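Side-chain contacts in segregation and condensation protein A (PDB 5XNS), which probably partners an SMC protein as its kleisin subunit in chromosome segregation and condensation, this piece being its C-terminal winged-helix domain: residues Y5-E8 / L9-V13; A39-F42 / L43-F47. All coordinates share one frame; numbering follows the deposited sequence.

Overall arrangement
Interaction 1 comes first along the chain, on helix 3-20, and interaction 2 follows on helix 35-50; each is a local contact between successive turns of one helix, and their centres lie 11 Å apart. The two helices pack directly on each other through Y44, whose ring and CB take the side chains of Y5, V6 and L9; the L9 CD2 to Y44 CB distance is 3.6 Å. L9 also reaches L45. Interaction 1 is mostly at the surface, whereas interaction 2 is buried between the domain's own core and a chain of another protein. Helix 35-50 therefore serves both the fold and the complex, while helix 3-20 packs against it through Y5, V6 and L9.

Interaction 1 (Y5-E8 / L9-V13); sequences YVEE and LYKVV
Y5, V6, E7 and E8 each offer a carbonyl to the amide four residues on, L9, Y10, K11 and V12, so the two segments are consecutive turns of one regular alpha-helix. The K11 N to E7 O bond, 3.0 Å long, is the straightest of the four at 164° about the hydrogen. The same pair carries the main side-chain contact. E7 bends at its second torsion (chi2 76°), which turns the carboxylate forward, toward the next turn, where K11 lies. K11 curls over it in turn: its CG rests 3.3 Å from E7 O, its CE 3.7 Å from E7 OE1, and its NZ 3.7 Å from E7 CG. The ammonium thus sits over the glutamate's methylene stem, and NZ to OE1, at 4.4 Å, is too long for a salt bridge; the attraction is probably a loose one. E7 OE2 also approaches the Y10 ring obliquely, 4.1 Å from CD2, with carboxylate and ring planes 72° apart. Another face of the helix looks into the domain: V6 packs on L48 of helix 35-50 and V13 meets L29, V67 and P69, while Y10 touches R53 in a loop.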
loop_
_atom_site.group_PDB
_atom_site.type_symbol
_atom_site.label_atom_id
_atom_site.label_comp_id
_atom_site.label_asym_id
_atom_site.label_seq_id
_atom_site.Cartn_x
_atom_site.Cartn_y
_atom_site.Cartn_z
ATOM N N TYR B 5 -9.632 11.654 30.929
ATOM C CA TYR B 5 -8.508 10.755 31.187
ATOM C C TYR B 5 -7.185 11.404 30.805
ATOM O O TYR B 5 -6.176 11.238 31.505
ATOM C CB TYR B 5 -8.710 9.433 30.441
ATOM C CG TYR B 5 -9.991 8.758 30.858
ATOM C CD1 TYR B 5 -10.106 8.173 32.121
ATOM C CD2 TYR B 5 -11.104 8.737 30.010
ATOM C CE1 TYR B 5 -11.286 7.568 32.525
ATOM C CE2 TYR B 5 -12.290 8.134 30.406
ATOM C CZ TYR B 5 -12.372 7.549 31.663
ATOM O OH TYR B 5 -13.538 6.947 32.071
ATOM N N VAL B 6 -7.172 12.159 29.705
ATOM C CA VAL B 6 -5.971 12.898 29.330
ATOM C C VAL B 6 -5.640 13.941 30.395
ATOM O O VAL B 6 -4.486 14.066 30.827
ATOM C CB VAL B 6 -6.157 13.517 27.932
ATOM C CG1 VAL B 6 -5.005 14.416 27.590
ATOM C CG2 VAL B 6 -6.291 12.399 26.898
ATOM N N GLU B 7 -6.654 14.671 30.866
ATOM C CA GLU B 7 -6.443 15.648 31.932
ATOM C C GLU B 7 -6.006 14.975 33.235
ATOM O O GLU B 7 -5.120 15.483 33.934
ATOM C CB GLU B 7 -7.717 16.470 32.144
ATOM C CG GLU B 7 -7.641 17.415 33.348
ATOM C CD GLU B 7 -6.794 18.669 33.074
ATOM O OE1 GLU B 7 -6.434 19.388 34.047
ATOM O OE2 GLU B 7 -6.504 18.926 31.878
ATOM N N GLU B 8 -6.622 13.836 33.584
ATOM C CA GLU B 8 -6.191 13.106 34.773
ATOM C C GLU B 8 -4.711 12.766 34.691
ATOM O O GLU B 8 -3.968 12.938 35.667
ATOM C CB GLU B 8 -7.021 11.829 34.952
ATOM C CG GLU B 8 -8.331 12.008 35.735
ATOM C CD GLU B 8 -9.231 10.757 35.702
ATOM O OE1 GLU B 8 -10.479 10.899 35.802
ATOM O OE2 GLU B 8 -8.684 9.635 35.566
ATOM N N LEU B 9 -4.262 12.299 33.522
ATOM C CA LEU B 9 -2.868 11.919 33.380
ATOM C C LEU B 9 -1.963 13.142 33.473
ATOM O O LEU B 9 -0.865 13.074 34.038
ATOM C CB LEU B 9 -2.671 11.179 32.062
ATOM C CG LEU B 9 -1.220 10.897 31.676
ATOM C CD1 LEU B 9 -0.532 10.024 32.724
ATOM C CD2 LEU B 9 -1.187 10.246 30.299
ATOM N N TYR B 10 -2.418 14.276 32.938
ATOM C CA TYR B 10 -1.670 15.522 33.067
ATOM C C TYR B 10 -1.460 15.891 34.532
ATOM O O TYR B 10 -0.334 16.184 34.952
ATOM C CB TYR B 10 -2.405 16.637 32.331
ATOM C CG TYR B 10 -1.743 17.991 32.406
ATOM C CD1 TYR B 10 -0.382 18.137 32.149
ATOM C CD2 TYR B 10 -2.492 19.135 32.682
ATOM C CE1 TYR B 10 0.221 19.382 32.190
ATOM C CE2 TYR B 10 -1.900 20.381 32.727
ATOM C CZ TYR B 10 -0.545 20.497 32.483
ATOM O OH TYR B 10 0.049 21.734 32.526
ATOM N N LYS B 11 -2.537 15.864 35.331
ATOM C CA LYS B 11 -2.434 16.247 36.743
ATOM C C LYS B 11 -1.473 15.328 37.489
ATOM O O LYS B 11 -0.698 15.779 38.344
ATOM C CB LYS B 11 -3.813 16.225 37.415
ATOM C CG LYS B 11 -4.867 17.166 36.814
ATOM C CD LYS B 11 -5.969 17.481 37.840
ATOM C CE LYS B 11 -7.336 17.737 37.193
ATOM N NZ LYS B 11 -8.090 16.467 36.894
ATOM N N VAL B 12 -1.503 14.034 37.165
ATOM C CA VAL B 12 -0.560 13.089 37.752
ATOM C C VAL B 12 0.873 13.478 37.407
ATOM O O VAL B 12 1.759 13.496 38.275
ATOM C CB VAL B 12 -0.887 11.664 37.280
ATOM C CG1 VAL B 12 0.291 10.736 37.556
ATOM C CG2 VAL B 12 -2.168 11.181 37.953
ATOM N N VAL B 13 1.123 13.783 36.128
ATOM C CA VAL B 13 2.462 14.177 35.682
ATOM C C VAL B 13 2.932 15.429 36.420
ATOM O O VAL B 13 4.062 15.493 36.918
ATOM C CB VAL B 13 2.476 14.387 34.158
ATOM C CG1 VAL B 13 3.777 15.089 33.728
ATOM C CG2 VAL B 13 2.341 13.034 33.439
#

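Interaction 2 (A39-F42 / L43-F47); sequences ARTF and LYLLF
F42 and L46 form the buried, tightly packed side of this helical turn. The CD1 methyl of L46 sits almost exactly over the centre of the F42 ring, 3.7 Å from its centroid and only 7° off the ring normal, a CH-pi contact in which all six ring carbons lie at similar distances from the methyl. L46 CD1 also leans on F42 O, 3.4 Å away, the oxygen that takes the L46 N-H. T41 and L45 are buried too but fit more loosely, T41 CG2 and L45 CD1 meeting at 4.3 Å, and T41 OG1 is held by a hydrogen bond to I37 O. Helix 35-50 precedes the 54-58/65-69 hairpin, an order consistent with the winged-helix domain that ends kleisins; F42, L43, L46 and F47 pack on a chain of another protein, probably the SMC partner. R40 and Y44 touch just as closely but are partly exposed. With CG swung opposite the backbone N (chi1 -177°), the arginine runs alongside the tyrosine in a CH-pi contact, its CG over the ring face but offset toward the rim, 3.3 Å from Y44 CZ. Replacing Y44 with an alanine would probably leave the R40 stem with no ring face to lie on and open a gap beside Y5 and V6. Beyond the ring, R40 NE reaches a salt bridge with an acidic side chain of the other protein's chain.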
loop_
_atom_site.group_PDB
_atom_site.type_symbol
_atom_site.label_atom_id
_atom_site.label_comp_id
_atom_site.label_asym_id
_atom_site.label_seq_id
_atom_site.Cartn_x
_atom_site.Cartn_y
_atom_site.Cartn_z
ATOM N N ALA B 39 -0.241 1.414 25.017
ATOM C CA ALA B 39 -0.512 2.254 23.858
ATOM C C ALA B 39 -1.307 3.491 24.256
ATOM O O ALA B 39 -0.980 4.614 23.845
ATOM C CB ALA B 39 -1.246 1.441 22.793
ATOM N N ARG B 40 -2.336 3.309 25.092
ATOM C CA ARG B 40 -3.187 4.430 25.491
ATOM C C ARG B 40 -2.414 5.475 26.298
ATOM O O ARG B 40 -2.604 6.683 26.110
ATOM C CB ARG B 40 -4.379 3.894 26.281
ATOM C CG ARG B 40 -5.384 4.948 26.704
ATOM C CD ARG B 40 -6.464 4.322 27.582
ATOM N NE ARG B 40 -7.320 3.392 26.842
ATOM C CZ ARG B 40 -8.092 2.478 27.425
ATOM N NH1 ARG B 40 -8.086 2.369 28.750
ATOM N NH2 ARG B 40 -8.865 1.672 26.694
ATOM N N THR B 41 -1.542 5.032 27.203
ATOM C CA THR B 41 -0.717 5.979 27.948
ATOM C C THR B 41 0.150 6.790 26.996
ATOM O O THR B 41 0.215 8.022 27.090
ATOM C CB THR B 41 0.162 5.240 28.962
ATOM O OG1 THR B 41 -0.644 4.336 29.734
ATOM C CG2 THR B 41 0.871 6.241 29.902
ATOM N N PHE B 42 0.819 6.105 26.063
ATOM C CA PHE B 42 1.648 6.782 25.072
ATOM C C PHE B 42 0.822 7.803 24.287
ATOM O O PHE B 42 1.218 8.972 24.146
ATOM C CB PHE B 42 2.275 5.729 24.154
ATOM C CG PHE B 42 3.313 6.260 23.206
ATOM C CD1 PHE B 42 4.263 7.186 23.628
ATOM C CD2 PHE B 42 3.369 5.793 21.892
ATOM C CE1 PHE B 42 5.227 7.664 22.745
ATOM C CE2 PHE B 42 4.337 6.251 21.006
ATOM C CZ PHE B 42 5.270 7.189 21.431
ATOM N N LEU B 43 -0.370 7.393 23.836
ATOM C CA LEU B 43 -1.231 8.272 23.045
ATOM C C LEU B 43 -1.635 9.513 23.831
ATOM O O LEU B 43 -1.558 10.638 23.321
ATOM C CB LEU B 43 -2.476 7.510 22.588
ATOM C CG LEU B 43 -3.445 8.211 21.633
ATOM C CD1 LEU B 43 -2.789 8.470 20.299
ATOM C CD2 LEU B 43 -4.672 7.327 21.441
ATOM N N TYR B 44 -2.077 9.325 25.078
ATOM C CA TYR B 44 -2.506 10.456 25.893
ATOM C C TYR B 44 -1.361 11.445 26.098
ATOM O O TYR B 44 -1.568 12.667 26.069
ATOM C CB TYR B 44 -3.055 9.942 27.226
ATOM C CG TYR B 44 -4.398 9.228 27.082
ATOM C CD1 TYR B 44 -5.026 9.137 25.847
ATOM C CD2 TYR B 44 -5.036 8.672 28.174
ATOM C CE1 TYR B 44 -6.242 8.504 25.702
ATOM C CE2 TYR B 44 -6.255 8.034 28.043
ATOM C CZ TYR B 44 -6.856 7.952 26.805
ATOM O OH TYR B 44 -8.074 7.311 26.660
ATOM N N LEU B 45 -0.137 10.935 26.273
ATOM C CA LEU B 45 1.016 11.819 26.346
ATOM C C LEU B 45 1.225 12.557 25.022
ATOM O O LEU B 45 1.493 13.765 25.014
ATOM C CB LEU B 45 2.254 11.023 26.748
ATOM C CG LEU B 45 2.217 10.522 28.192
ATOM C CD1 LEU B 45 3.300 9.482 28.408
ATOM C CD2 LEU B 45 2.336 11.679 29.213
ATOM N N LEU B 46 1.048 11.871 23.891
ATOM C CA LEU B 46 1.213 12.569 22.616
ATOM C C LEU B 46 0.139 13.631 22.431
ATOM O O LEU B 46 0.411 14.694 21.856
ATOM C CB LEU B 46 1.210 11.580 21.454
ATOM C CG LEU B 46 2.410 10.647 21.550
ATOM C CD1 LEU B 46 2.103 9.322 20.851
ATOM C CD2 LEU B 46 3.656 11.304 20.990
ATOM N N PHE B 47 -1.091 13.356 22.892
ATOM C CA PHE B 47 -2.123 14.393 22.925
ATOM C C PHE B 47 -1.660 15.592 23.752
ATOM O O PHE B 47 -1.768 16.749 23.322
ATOM C CB PHE B 47 -3.432 13.831 23.492
ATOM C CG PHE B 47 -4.165 12.875 22.563
ATOM C CD1 PHE B 47 -3.726 12.646 21.266
ATOM C CD2 PHE B 47 -5.299 12.205 23.002
ATOM C CE1 PHE B 47 -4.410 11.777 20.419
ATOM C CE2 PHE B 47 -5.986 11.333 22.169
ATOM C CZ PHE B 47 -5.543 11.121 20.878
#